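Local coordinates for protein putative Acetyltransferase (Lactobacillus plantarum WCFS1, PDB 3EFA) that probably transfers an acetyl group from acetyl-coenzyme A to an amine, as N-acetyltransferases of the GNAT superfamily do, its acceptor substrate being unknown, at residues Leu21-Phe26 / Arg76-Arg80; Pro58-Leu62 / Trp88-Leu93; Cys123-Ala129 / Val140-Lys144. One frame throughout, in Å; residues are numbered along the deposited sequence.

Interaction 1 (Leu21-Phe26 / Arg76-Arg80). With FMT (formic acid), chain C.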
ATOM      1  N   LEU A  21       0.131   3.859 -27.963  1.00 31.82           N
ATOM      2  CA  LEU A  21       1.042   4.621 -27.089  1.00 34.97           C
ATOM      3  C   LEU A  21       1.890   3.695 -26.203  1.00 38.04           C
ATOM      4  O   LEU A  21       3.115   3.836 -26.149  1.00 42.14           O
ATOM      5  CB  LEU A  21       0.283   5.663 -26.255  1.00 38.62           C
ATOM      6  CG  LEU A  21      -0.318   6.847 -27.053  1.00 44.32           C
ATOM      7  CD1 LEU A  21      -1.131   7.814 -26.185  1.00 34.32           C
ATOM      8  CD2 LEU A  21       0.758   7.614 -27.813  1.00 42.24           C
ATOM      9  N   ARG A  22       1.249   2.723 -25.551  1.00 37.07           N
ATOM     10  CA  ARG A  22       1.961   1.809 -24.643  1.00 44.56           C
ATOM     11  C   ARG A  22       2.963   0.895 -25.379  1.00 43.88           C
ATOM     12  O   ARG A  22       4.058   0.619 -24.866  1.00 40.82           O
ATOM     13  CB  ARG A  22       0.981   0.996 -23.776  1.00 35.69           C
ATOM     14  CG  ARG A  22       0.003   1.852 -22.903  1.00 32.49           C
ATOM     15  CD  ARG A  22      -1.222   1.042 -22.425  1.00 32.58           C
ATOM     16  NE  ARG A  22      -0.847  -0.254 -21.855  1.00 40.24           N
ATOM     17  CZ  ARG A  22      -1.694  -1.241 -21.550  1.00 44.67           C
ATOM     18  NH1 ARG A  22      -3.007  -1.111 -21.760  1.00 33.60           N
ATOM     19  NH2 ARG A  22      -1.223  -2.371 -21.036  1.00 34.21           N
ATOM     20  N   GLN A  23       2.601   0.444 -26.580  1.00 40.47           N
ATOM     21  CA  GLN A  23       3.507  -0.395 -27.380  1.00 43.84           C
ATOM     22  C   GLN A  23       4.768   0.394 -27.754  1.00 39.13           C
ATOM     23  O   GLN A  23       5.888  -0.122 -27.688  1.00 40.39           O
ATOM     24  CB  GLN A  23       2.794  -0.941 -28.645  1.00 34.97           C
ATOM     25  CG  GLN A  23       3.706  -1.564 -29.736  1.00 32.35           C
ATOM     26  CD  GLN A  23       4.231  -2.967 -29.395  1.00 40.97           C
ATOM     27  OE1 GLN A  23       3.642  -3.700 -28.592  1.00 40.03           O
ATOM     28  NE2 GLN A  23       5.351  -3.338 -30.006  1.00 39.45           N
ATOM     29  N   ALA A  24       4.586   1.655 -28.122  1.00 38.75           N
ATOM     30  CA  ALA A  24       5.716   2.462 -28.564  1.00 40.97           C
ATOM     31  C   ALA A  24       6.669   2.788 -27.416  1.00 44.15           C
ATOM     32  O   ALA A  24       7.888   2.688 -27.585  1.00 49.46           O
ATOM     33  CB  ALA A  24       5.243   3.744 -29.263  1.00 31.17           C
ATOM     34  N   VAL A  25       6.109   3.154 -26.256  1.00 39.06           N
ATOM     35  CA  VAL A  25       6.891   3.612 -25.098  1.00 37.74           C
ATOM     36  C   VAL A  25       7.473   2.488 -24.220  1.00 44.52           C
ATOM     37  O   VAL A  25       8.684   2.425 -23.997  1.00 44.93           O
ATOM     38  CB  VAL A  25       6.064   4.582 -24.198  1.00 41.33           C
ATOM     39  CG1 VAL A  25       6.821   4.928 -22.924  1.00 41.03           C
ATOM     40  CG2 VAL A  25       5.701   5.865 -24.954  1.00 41.81           C
ATOM     41  N   PHE A  26       6.610   1.615 -23.710  1.00 53.23           N
ATOM     42  CA  PHE A  26       7.046   0.561 -22.784  1.00 50.61           C
ATOM     43  C   PHE A  26       7.762  -0.597 -23.489  1.00 51.19           C
ATOM     44  O   PHE A  26       8.839  -1.004 -23.062  1.00 51.20           O
ATOM     45  CB  PHE A  26       5.869   0.007 -21.959  1.00 41.42           C
ATOM     46  CG  PHE A  26       5.272   0.994 -20.985  1.00 42.45           C
ATOM     47  CD1 PHE A  26       6.017   1.468 -19.895  1.00 47.47           C
ATOM     48  CD2 PHE A  26       3.960   1.429 -21.135  1.00 35.12           C
ATOM     49  CE1 PHE A  26       5.467   2.379 -18.981  1.00 41.53           C
ATOM     50  CE2 PHE A  26       3.396   2.338 -20.231  1.00 44.52           C
ATOM     51  CZ  PHE A  26       4.152   2.814 -19.146  1.00 47.12           C
ATOM     52  N   ARG A  76      -0.818   2.229 -16.150  1.00 44.53           N
ATOM     53  CA  ARG A  76      -0.235   2.253 -17.506  1.00 39.27           C
ATOM     54  C   ARG A  76      -0.125   3.679 -18.100  1.00 40.38           C
ATOM     55  O   ARG A  76      -0.618   3.969 -19.216  1.00 35.95           O
ATOM     56  CB  ARG A  76      -0.985   1.285 -18.441  1.00 42.24           C
ATOM     57  CG  ARG A  76      -1.024  -0.178 -17.928  1.00 47.99           C
ATOM     58  CD  ARG A  76       0.386  -0.722 -17.658  1.00 39.44           C
ATOM     59  NE  ARG A  76       0.508  -2.185 -17.724  1.00 38.23           N
ATOM     60  CZ  ARG A  76       0.468  -3.019 -16.677  1.00 50.44           C
ATOM     61  NH1 ARG A  76       0.273  -2.565 -15.437  1.00 43.37           N
ATOM     62  NH2 ARG A  76       0.618  -4.332 -16.871  1.00 45.44           N
ATOM     63  N   VAL A  77       0.558   4.539 -17.343  1.00 35.82           N
ATOM     64  CA  VAL A  77       0.689   5.977 -17.604  1.00 38.31           C
ATOM     65  C   VAL A  77       1.860   6.302 -18.543  1.00 45.47           C
ATOM     66  O   VAL A  77       2.995   5.934 -18.261  1.00 50.24           O
ATOM     67  CB  VAL A  77       0.934   6.718 -16.278  1.00 36.41           C
ATOM     68  CG1 VAL A  77       0.861   8.237 -16.470  1.00 31.50           C
ATOM     69  CG2 VAL A  77      -0.057   6.233 -15.196  1.00 36.90           C
ATOM     70  N   CYS A  78       1.596   6.987 -19.655  1.00 41.15           N
ATOM     71  CA  CYS A  78       2.675   7.325 -20.593  1.00 35.02           C
ATOM     72  C   CYS A  78       2.324   8.415 -21.613  1.00 35.51           C
ATOM     73  O   CYS A  78       1.148   8.702 -21.867  1.00 37.94           O
ATOM     74  CB  CYS A  78       3.215   6.063 -21.297  1.00 41.20           C
ATOM     75  SG  CYS A  78       2.095   5.229 -22.478  1.00 40.73           S
ATOM     76  N   THR A  79       3.362   9.010 -22.198  1.00 36.41           N
ATOM     77  CA  THR A  79       3.207  10.144 -23.106  1.00 32.43           C
ATOM     78  C   THR A  79       4.079   9.963 -24.346  1.00 40.34           C
ATOM     79  O   THR A  79       5.236   9.554 -24.235  1.00 42.64           O
ATOM     80  CB  THR A  79       3.610  11.469 -22.405  1.00 39.40           C
ATOM     81  OG1 THR A  79       2.705  11.741 -21.328  1.00 39.18           O
ATOM     82  CG2 THR A  79       3.609  12.654 -23.389  1.00 41.69           C
ATOM     83  N   ARG A  80       3.525  10.267 -25.520  1.00 37.19           N
ATOM     84  CA  ARG A  80       4.285  10.212 -26.772  1.00 37.45           C
ATOM     85  C   ARG A  80       5.574  11.035 -26.637  1.00 45.65           C
ATOM     86  O   ARG A  80       5.561  12.155 -26.096  1.00 38.77           O
ATOM     87  CB  ARG A  80       3.436  10.716 -27.955  1.00 40.66           C
ATOM     88  CG  ARG A  80       4.031  10.406 -29.331  1.00 46.20           C
ATOM     89  CD  ARG A  80       3.239  11.017 -30.490  1.00 47.12           C
ATOM     90  NE  ARG A  80       1.910  10.438 -30.656  1.00 50.11           N
ATOM     91  CZ  ARG A  80       1.500   9.735 -31.719  1.00 47.98           C
ATOM     92  NH1 ARG A  80       2.309   9.494 -32.745  1.00 37.58           N
ATOM     93  NH2 ARG A  80       0.258   9.272 -31.759  1.00 43.08           N
TER
HETATM   94  C   FMT C 202       4.444  14.098 -19.600  1.00 64.17           C
HETATM   95  O1  FMT C 202       3.452  14.650 -20.084  1.00 57.02           O
HETATM   96  O2  FMT C 202       5.607  14.381 -19.896  1.00 67.40           O

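Interaction 2 (Pro58-Leu62 / Trp88-Leu93). With FMT (formic acid), chain C.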
ATOM      1  N   PRO A  58      -3.402  11.010 -30.815  1.00 38.69           N
ATOM      2  CA  PRO A  58      -3.369  10.816 -29.358  1.00 41.36           C
ATOM      3  C   PRO A  58      -1.950  11.058 -28.842  1.00 41.96           C
ATOM      4  O   PRO A  58      -1.015  10.647 -29.531  1.00 38.53           O
ATOM      5  CB  PRO A  58      -3.760   9.345 -29.189  1.00 33.40           C
ATOM      6  CG  PRO A  58      -3.360   8.676 -30.466  1.00 33.48           C
ATOM      7  CD  PRO A  58      -3.406   9.735 -31.561  1.00 35.25           C
ATOM      8  N   ILE A  59      -1.784  11.705 -27.686  1.00 38.45           N
ATOM      9  CA  ILE A  59      -0.435  12.015 -27.179  1.00 38.67           C
ATOM     10  C   ILE A  59      -0.108  11.553 -25.745  1.00 40.34           C
ATOM     11  O   ILE A  59       1.069  11.400 -25.387  1.00 36.21           O
ATOM     12  CB  ILE A  59      -0.069  13.522 -27.320  1.00 39.31           C
ATOM     13  CG1 ILE A  59      -0.958  14.390 -26.430  1.00 41.51           C
ATOM     14  CG2 ILE A  59      -0.130  13.974 -28.776  1.00 34.95           C
ATOM     15  CD1 ILE A  59      -0.394  15.798 -26.201  1.00 41.54           C
ATOM     16  N   THR A  60      -1.125  11.339 -24.921  1.00 33.02           N
ATOM     17  CA  THR A  60      -0.883  10.834 -23.577  1.00 35.26           C
ATOM     18  C   THR A  60      -2.075   9.976 -23.122  1.00 42.78           C
ATOM     19  O   THR A  60      -3.197  10.164 -23.618  1.00 37.69           O
ATOM     20  CB  THR A  60      -0.523  12.000 -22.586  1.00 40.23           C
ATOM     21  OG1 THR A  60      -0.024  11.467 -21.352  1.00 35.36           O
ATOM     22  CG2 THR A  60      -1.731  12.913 -22.322  1.00 31.25           C
ATOM     23  N   THR A  61      -1.823   9.015 -22.225  1.00 35.10           N
ATOM     24  CA  THR A  61      -2.845   8.040 -21.824  1.00 31.72           C
ATOM     25  C   THR A  61      -2.652   7.488 -20.409  1.00 30.10           C
ATOM     26  O   THR A  61      -1.547   7.488 -19.872  1.00 37.43           O
ATOM     27  CB  THR A  61      -2.911   6.821 -22.816  1.00 36.47           C
ATOM     28  OG1 THR A  61      -3.983   5.944 -22.443  1.00 32.68           O
ATOM     29  CG2 THR A  61      -1.613   6.023 -22.786  1.00 32.15           C
ATOM     30  N   LEU A  62      -3.742   7.018 -19.817  1.00 34.33           N
ATOM     31  CA  LEU A  62      -3.685   6.213 -18.591  1.00 38.90           C
ATOM     32  C   LEU A  62      -4.821   5.165 -18.558  1.00 38.95           C
ATOM     33  O   LEU A  62      -5.826   5.303 -19.263  1.00 36.12           O
ATOM     34  CB  LEU A  62      -3.690   7.105 -17.333  1.00 45.27           C
ATOM     35  CG  LEU A  62      -4.911   7.967 -16.970  1.00 44.55           C
ATOM     36  CD1 LEU A  62      -6.031   7.145 -16.324  1.00 36.59           C
ATOM     37  CD2 LEU A  62      -4.491   9.108 -16.044  1.00 35.88           C
ATOM     38  N   TRP A  88       1.150  17.849 -20.402  1.00 36.39           N
ATOM     39  CA  TRP A  88      -0.030  17.116 -20.875  1.00 46.63           C
ATOM     40  C   TRP A  88      -0.462  15.963 -19.936  1.00 42.74           C
ATOM     41  O   TRP A  88      -1.654  15.801 -19.638  1.00 34.12           O
ATOM     42  CB  TRP A  88       0.139  16.626 -22.333  1.00 46.86           C
ATOM     43  CG  TRP A  88       0.307  17.748 -23.353  1.00 51.68           C
ATOM     44  CD1 TRP A  88       1.434  18.033 -24.087  1.00 51.44           C
ATOM     45  CD2 TRP A  88      -0.677  18.731 -23.740  1.00 47.08           C
ATOM     46  NE1 TRP A  88       1.208  19.122 -24.905  1.00 44.58           N
ATOM     47  CE2 TRP A  88      -0.074  19.568 -24.713  1.00 46.04           C
ATOM     48  CE3 TRP A  88      -2.005  18.977 -23.368  1.00 38.20           C
ATOM     49  CZ2 TRP A  88      -0.757  20.640 -25.312  1.00 43.34           C
ATOM     50  CZ3 TRP A  88      -2.686  20.041 -23.968  1.00 42.42           C
ATOM     51  CH2 TRP A  88      -2.059  20.860 -24.929  1.00 40.72           C
ATOM     52  N   GLY A  89       0.496  15.164 -19.474  1.00 37.93           N
ATOM     53  CA  GLY A  89       0.183  14.119 -18.510  1.00 44.30           C
ATOM     54  C   GLY A  89      -0.538  14.666 -17.281  1.00 45.39           C
ATOM     55  O   GLY A  89      -1.499  14.072 -16.785  1.00 41.98           O
ATOM     56  N   ARG A  90      -0.080  15.817 -16.799  1.00 42.89           N
ATOM     57  CA  ARG A  90      -0.656  16.454 -15.615  1.00 39.59           C
ATOM     58  C   ARG A  90      -2.094  16.903 -15.868  1.00 41.31           C
ATOM     59  O   ARG A  90      -2.959  16.769 -14.994  1.00 38.60           O
ATOM     60  CB  ARG A  90       0.225  17.637 -15.174  1.00 45.40           C
ATOM     61  CG  ARG A  90       0.048  18.071 -13.722  1.00 51.92           C
ATOM     62  CD  ARG A  90       1.158  19.033 -13.254  1.00 58.60           C
ATOM     63  NE  ARG A  90       1.386  20.105 -14.216  1.00 69.54           N
ATOM     64  CZ  ARG A  90       2.550  20.351 -14.814  1.00 67.40           C
ATOM     65  NH1 ARG A  90       3.621  19.622 -14.519  1.00 68.91           N
ATOM     66  NH2 ARG A  90       2.645  21.342 -15.698  1.00 52.38           N
ATOM     67  N   GLN A  91      -2.335  17.435 -17.073  1.00 41.12           N
ATOM     68  CA  GLN A  91      -3.668  17.824 -17.530  1.00 39.31           C
ATOM     69  C   GLN A  91      -4.622  16.617 -17.587  1.00 41.12           C
ATOM     70  O   GLN A  91      -5.772  16.696 -17.136  1.00 43.94           O
ATOM     71  CB  GLN A  91      -3.571  18.471 -18.916  1.00 46.92           C
ATOM     72  CG  GLN A  91      -4.765  19.331 -19.330  1.00 58.74           C
ATOM     73  CD  GLN A  91      -4.474  20.831 -19.256  1.00 79.44           C
ATOM     74  OE1 GLN A  91      -3.317  21.244 -19.133  1.00 84.44           O
ATOM     75  NE2 GLN A  91      -5.524  21.650 -19.338  1.00 75.35           N
ATOM     76  N   LEU A  92      -4.147  15.503 -18.143  1.00 37.87           N
ATOM     77  CA  LEU A  92      -4.939  14.271 -18.210  1.00 37.49           C
ATOM     78  C   LEU A  92      -5.340  13.777 -16.814  1.00 46.39           C
ATOM     79  O   LEU A  92      -6.515  13.456 -16.565  1.00 41.12           O
ATOM     80  CB  LEU A  92      -4.179  13.163 -18.961  1.00 32.08           C
ATOM     81  CG  LEU A  92      -4.954  11.848 -19.204  1.00 39.86           C
ATOM     82  CD1 LEU A  92      -6.335  12.089 -19.842  1.00 33.27           C
ATOM     83  CD2 LEU A  92      -4.165  10.841 -20.035  1.00 39.20           C
ATOM     84  N   LEU A  93      -4.361  13.728 -15.909  1.00 40.96           N
ATOM     85  CA  LEU A  93      -4.597  13.246 -14.558  1.00 40.68           C
ATOM     86  C   LEU A  93      -5.612  14.105 -13.804  1.00 40.48           C
ATOM     87  O   LEU A  93      -6.526  13.573 -13.153  1.00 38.71           O
ATOM     88  CB  LEU A  93      -3.285  13.162 -13.776  1.00 44.66           C
ATOM     89  CG  LEU A  93      -3.405  12.704 -12.317  1.00 42.25           C
ATOM     90  CD1 LEU A  93      -3.952  11.263 -12.229  1.00 32.66           C
ATOM     91  CD2 LEU A  93      -2.055  12.838 -11.574  1.00 39.94           C
TER
HETATM   92  C   FMT C 202       4.444  14.098 -19.600  1.00 64.17           C
HETATM   93  O1  FMT C 202       3.452  14.650 -20.084  1.00 57.02           O
HETATM   94  O2  FMT C 202       5.607  14.381 -19.896  1.00 67.40           O

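Interaction 3 (Cys123-Ala129 / Val140-Lys144). With FMT (formic acid), chain D.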
ATOM      1  N   CYS A 123       1.268  17.043  -7.331  1.00 45.90           N
ATOM      2  CA  CYS A 123      -0.146  16.846  -7.646  1.00 43.68           C
ATOM      3  C   CYS A 123      -0.973  16.490  -6.411  1.00 45.55           C
ATOM      4  O   CYS A 123      -2.186  16.294  -6.514  1.00 45.98           O
ATOM      5  CB  CYS A 123      -0.342  15.784  -8.740  1.00 42.94           C
ATOM      6  SG  CYS A 123       0.410  16.185 -10.344  1.00 50.88           S
ATOM      7  N   GLY A 124      -0.318  16.388  -5.252  1.00 45.31           N
ATOM      8  CA  GLY A 124      -1.021  16.157  -3.999  1.00 42.17           C
ATOM      9  C   GLY A 124      -1.044  14.737  -3.438  1.00 48.20           C
ATOM     10  O   GLY A 124      -1.753  14.477  -2.461  1.00 47.47           O
ATOM     11  N   TYR A 125      -0.279  13.822  -4.033  1.00 48.59           N
ATOM     12  CA  TYR A 125      -0.147  12.453  -3.498  1.00 50.17           C
ATOM     13  C   TYR A 125       0.931  12.366  -2.401  1.00 48.38           C
ATOM     14  O   TYR A 125       1.825  13.210  -2.335  1.00 47.23           O
ATOM     15  CB  TYR A 125       0.150  11.442  -4.626  1.00 48.83           C
ATOM     16  CG  TYR A 125      -0.996  11.262  -5.605  1.00 41.59           C
ATOM     17  CD1 TYR A 125      -1.814  10.126  -5.561  1.00 41.00           C
ATOM     18  CD2 TYR A 125      -1.274  12.239  -6.560  1.00 40.84           C
ATOM     19  CE1 TYR A 125      -2.885   9.968  -6.448  1.00 38.96           C
ATOM     20  CE2 TYR A 125      -2.329  12.102  -7.442  1.00 40.46           C
ATOM     21  CZ  TYR A 125      -3.134  10.969  -7.386  1.00 47.66           C
ATOM     22  OH  TYR A 125      -4.179  10.856  -8.269  1.00 37.59           O
ATOM     23  N   ARG A 126       0.830  11.354  -1.536  1.00 47.28           N
ATOM     24  CA  ARG A 126       1.881  11.055  -0.547  1.00 49.98           C
ATOM     25  C   ARG A 126       2.207   9.544  -0.485  1.00 45.00           C
ATOM     26  O   ARG A 126       1.327   8.704  -0.669  1.00 41.63           O
ATOM     27  CB  ARG A 126       1.480  11.568   0.850  1.00 45.87           C
ATOM     28  CG  ARG A 126       0.263  10.847   1.386  1.00 61.00           C
ATOM     29  CD  ARG A 126      -0.124  11.233   2.808  1.00 63.41           C
ATOM     30  NE  ARG A 126      -0.928  10.175   3.427  1.00 60.24           N
ATOM     31  CZ  ARG A 126      -2.101   9.757   2.952  1.00 66.35           C
ATOM     32  NH1 ARG A 126      -2.612  10.299   1.845  1.00 63.25           N
ATOM     33  NH2 ARG A 126      -2.765   8.786   3.572  1.00 64.16           N
ATOM     34  N   VAL A 127       3.467   9.208  -0.212  1.00 45.30           N
ATOM     35  CA  VAL A 127       3.873   7.813  -0.040  1.00 43.46           C
ATOM     36  C   VAL A 127       3.171   7.192   1.166  1.00 47.19           C
ATOM     37  O   VAL A 127       3.159   7.786   2.240  1.00 46.92           O
ATOM     38  CB  VAL A 127       5.399   7.691   0.170  1.00 49.85           C
ATOM     39  CG1 VAL A 127       5.813   6.211   0.341  1.00 37.92           C
ATOM     40  CG2 VAL A 127       6.162   8.366  -0.988  1.00 42.84           C
ATOM     41  N   THR A 128       2.561   6.019   0.985  1.00 45.00           N
ATOM     42  CA  THR A 128       2.004   5.273   2.124  1.00 49.60           C
ATOM     43  C   THR A 128       2.716   3.943   2.350  1.00 43.62           C
ATOM     44  O   THR A 128       2.502   3.293   3.362  1.00 40.25           O
ATOM     45  CB  THR A 128       0.468   4.997   2.030  1.00 52.38           C
ATOM     46  OG1 THR A 128       0.157   4.350   0.789  1.00 51.85           O
ATOM     47  CG2 THR A 128      -0.360   6.285   2.182  1.00 43.12           C
ATOM     48  N   ALA A 129       3.553   3.542   1.401  1.00 44.43           N
ATOM     49  CA  ALA A 129       4.308   2.297   1.522  1.00 45.18           C
ATOM     50  C   ALA A 129       5.486   2.263   0.543  1.00 49.95           C
ATOM     51  O   ALA A 129       5.417   2.834  -0.547  1.00 46.81           O
ATOM     52  CB  ALA A 129       3.397   1.090   1.309  1.00 36.84           C
ATOM     53  N   VAL A 140       6.920   2.948  -5.441  1.00 53.71           N
ATOM     54  CA  VAL A 140       6.332   3.469  -4.211  1.00 44.96           C
ATOM     55  C   VAL A 140       4.817   3.515  -4.321  1.00 44.70           C
ATOM     56  O   VAL A 140       4.274   3.838  -5.374  1.00 42.30           O
ATOM     57  CB  VAL A 140       6.854   4.880  -3.846  1.00 48.28           C
ATOM     58  CG1 VAL A 140       8.202   4.790  -3.118  1.00 43.81           C
ATOM     59  CG2 VAL A 140       6.935   5.782  -5.093  1.00 40.52           C
ATOM     60  N   ILE A 141       4.140   3.184  -3.227  1.00 49.35           N
ATOM     61  CA  ILE A 141       2.682   3.218  -3.181  1.00 45.66           C
ATOM     62  C   ILE A 141       2.227   4.589  -2.682  1.00 42.99           C
ATOM     63  O   ILE A 141       2.631   5.021  -1.601  1.00 40.69           O
ATOM     64  CB  ILE A 141       2.142   2.096  -2.253  1.00 48.79           C
ATOM     65  CG1 ILE A 141       2.858   0.771  -2.546  1.00 43.39           C
ATOM     66  CG2 ILE A 141       0.627   1.937  -2.390  1.00 38.00           C
ATOM     67  CD1 ILE A 141       2.601   0.222  -3.926  1.00 45.16           C
HETATM   68  N   MSE A 142       1.392   5.271  -3.466  1.00 44.05           N
HETATM   69  CA  MSE A 142       0.971   6.641  -3.152  1.00 49.46           C
HETATM   70  C   MSE A 142      -0.552   6.824  -3.129  1.00 47.74           C
HETATM   71  O   MSE A 142      -1.272   6.224  -3.922  1.00 45.24           O
HETATM   72  CB  MSE A 142       1.621   7.651  -4.125  1.00 40.38           C
HETATM   73  CG  MSE A 142       3.145   7.485  -4.273  1.00 45.05           C
HETATM   74 SE   MSE A 142       4.097   8.887  -5.296  0.75 52.42          SE
HETATM   75  CE  MSE A 142       3.882  10.347  -4.002  1.00 39.42           C
ATOM     76  N   HIS A 143      -1.040   7.664  -2.220  1.00 45.77           N
ATOM     77  CA  HIS A 143      -2.470   7.956  -2.156  1.00 45.53           C
ATOM     78  C   HIS A 143      -2.764   9.458  -2.096  1.00 48.96           C
ATOM     79  O   HIS A 143      -1.901  10.270  -1.762  1.00 47.47           O
ATOM     80  CB  HIS A 143      -3.135   7.206  -0.984  1.00 41.98           C
ATOM     81  CG  HIS A 143      -3.192   5.720  -1.180  1.00 45.08           C
ATOM     82  ND1 HIS A 143      -2.287   4.855  -0.600  1.00 39.78           N
ATOM     83  CD2 HIS A 143      -4.016   4.950  -1.933  1.00 44.73           C
ATOM     84  CE1 HIS A 143      -2.562   3.617  -0.972  1.00 41.87           C
ATOM     85  NE2 HIS A 143      -3.604   3.648  -1.785  1.00 43.18           N
ATOM     86  N   LYS A 144      -3.991   9.816  -2.449  1.00 48.04           N
ATOM     87  CA  LYS A 144      -4.451  11.195  -2.396  1.00 50.25           C
ATOM     88  C   LYS A 144      -5.947  11.206  -2.117  1.00 50.26           C
ATOM     89  O   LYS A 144      -6.699  10.429  -2.702  1.00 54.21           O
ATOM     90  CB  LYS A 144      -4.179  11.898  -3.734  1.00 51.73           C
ATOM     91  CG  LYS A 144      -4.807  13.286  -3.831  1.00 51.80           C
ATOM     92  CD  LYS A 144      -4.536  13.971  -5.165  1.00 49.16           C
ATOM     93  CE  LYS A 144      -5.181  15.355  -5.183  1.00 48.82           C
ATOM     94  NZ  LYS A 144      -5.035  16.062  -6.492  1.00 46.46           N
TER
HETATM   95  C   FMT D 203      -3.319  13.566   0.238  1.00 76.60           C
HETATM   96  O1  FMT D 203      -4.487  13.483   0.632  1.00 69.83           O
HETATM   97  O2  FMT D 203      -2.416  12.770   0.517  1.00 71.34           O

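Interaction 1 (Leu21-Phe26 / Arg76-Arg80)
The guanidinium of R22 has R76 over one face, with R76 CG 3.7 Å above its plane and nearer the edge of the group than its centre. The guanidinium of R76 stands almost upright to it, the planes 88° apart, and R22 NH2 comes within 3.7 Å of R76 NE. The salt bridges of R22 with E37 and D42 probably offset the closeness of the like charges, and R76 NH2 bonds to the carbonyl O of E37. F26 meets the strand differently. The carbonyl carbon of R76 lies at its ring edge, V77 O comes obliquely to F26 CZ at 3.4 Å, and the sulfur of C78 sits 4.9 Å from the ring centroid, an oblique sulfur-aromatic contact. In GNAT topology this is the first helix, 12-29, laid across the fourth strand, 71-79, at one face of the sheet; the segment axes pass 8.4 Å apart at 82°, nearly perpendicular. C78 is the strand residue at the middle of the crossing. With SG set between the backbone N and the carbonyl carbon (chi1 68°), the sulfur reaches L21 and lies 4.0 Å from R22 CG, while CB meets F26 and V25 CG1. The two methyls of V25 divide their work, since V25 CG2 instead abuts the backbone at T79 O, 3.8 Å away, a carbonyl that accepts a hydrogen bond from R84. Farther along, L21 lies roughly perpendicular to R80, L21 CD2 resting 4.1 Å from R80 CB, and the R80 guanidinium bonds to the carbonyl of P58.

Interaction 2 (Pro58-Leu62 / Trp88-Leu93)
The hydroxyl of T60 lies beside the first turn of helix 88-102, T60 OG1 3.9 Å from G89 CA, and is gripped from within the sheet by hydrogen bonds with T79 OG1 and C78 O. This is the strand-loop-helix region that in GNAT enzymes binds the pyrophosphate of acetyl-coenzyme A: the loop leading from strand 71-79 presents backbone N-H groups at the start of the helix. Here a formate, probably from the crystallisation liquor, accepts such bonds from G85 N and from G89 N, the latter spanning 3.1 Å to its O1. Its place is consistent with an anion pocket polarised by the helix start. Strand 58-62, the neighbour of 71-79, lies under the helix with the segment axes 8.3 Å apart at 50°. At one end I59 forms a CH-pi contact with W88. A chi1 of 66° tucks CG1 of I59 between its own N and C, and the chain then runs on extended, which carries I59 CD1 over one face of the indole, 3.6 Å from the centroid of the five-membered ring of W88 and 15° off its normal. In the middle, the side chains of T60 and L92 run antiparallel alongside each other, T60 CG2 3.9 Å from L92 CD2. That methyl of L92 also presses on the strand backbone, 3.6 Å from T61 CA, while the side chain of T61 points to the other face of the sheet, where it meets A18 and L21. At the far end, L62 CD2 packs 4.2 Å from L92 CG and 4.4 Å from L93 CD1.

Interaction 3 (Cys123-Ala129 / Val140-Lys144)
In the backbone, R126 and H143 form an antiparallel hydrogen-bonded pair, R126 N 2.9 Å from H143 O. Past V127–M142 the register slips by one: T128 N gives I141 O a straight bond (2.8 Å, 170°) and A129 N a weak one, a classic beta bulge. Among polar side chains, T128 OG1 and H143 ND1 share a hydrogen bond (2.9 Å) at the imidazole edge; with NE2 held by E109, the ring's rotation is fixed. K144, extended (CG anti to the backbone N, chi1 172°), delivers NZ to C123 O at 2.9 Å and salt-bridges E97, to which Y125 OH also bonds. R126 NH1 bonds to O2 of a formate, probably from the crystallisation liquor. In a CH-pi contact K144 CB lies over one face of the Y125 ring, 3.6 Å from its centroid, while CE of selenomethionine M142 touches Y125 CB. A serine at Y125 would probably leave the K144 chain unsupported on that side and E97 without its phenol partner. Strand 139-145 lies beside 107-113, and 126-129 is outermost in the chain's own sheet; helix 117-122 packs on M142 and V127, helix 88-102 on Y125, and H111 and Y132 of the second subunit on A129 and I141.

In the fold
Interactions 1 and 2, with centres 11 Å apart, lie back to back on neighbouring strands: helix 12-29 packs on one face of the sheet, helix 88-102 on the other. Between them R80 N lies 2.7 Å from I59 O, a probable hydrogen bond, and L21 CD1 packs 3.7 Å from T60 N. Both contacts touch the formate in the presumed cofactor loop. Interaction 3 belongs to the far end of the same sheet. Its centre is 19 Å from that of interaction 2, yet helix 88-102 bridges them, with L93 CD1 4.0 Å from Y125 OH and R90 CG 3.9 Å from C123 SG. Interactions 1 and 3 do not touch; their nearest atoms are about 9 Å apart.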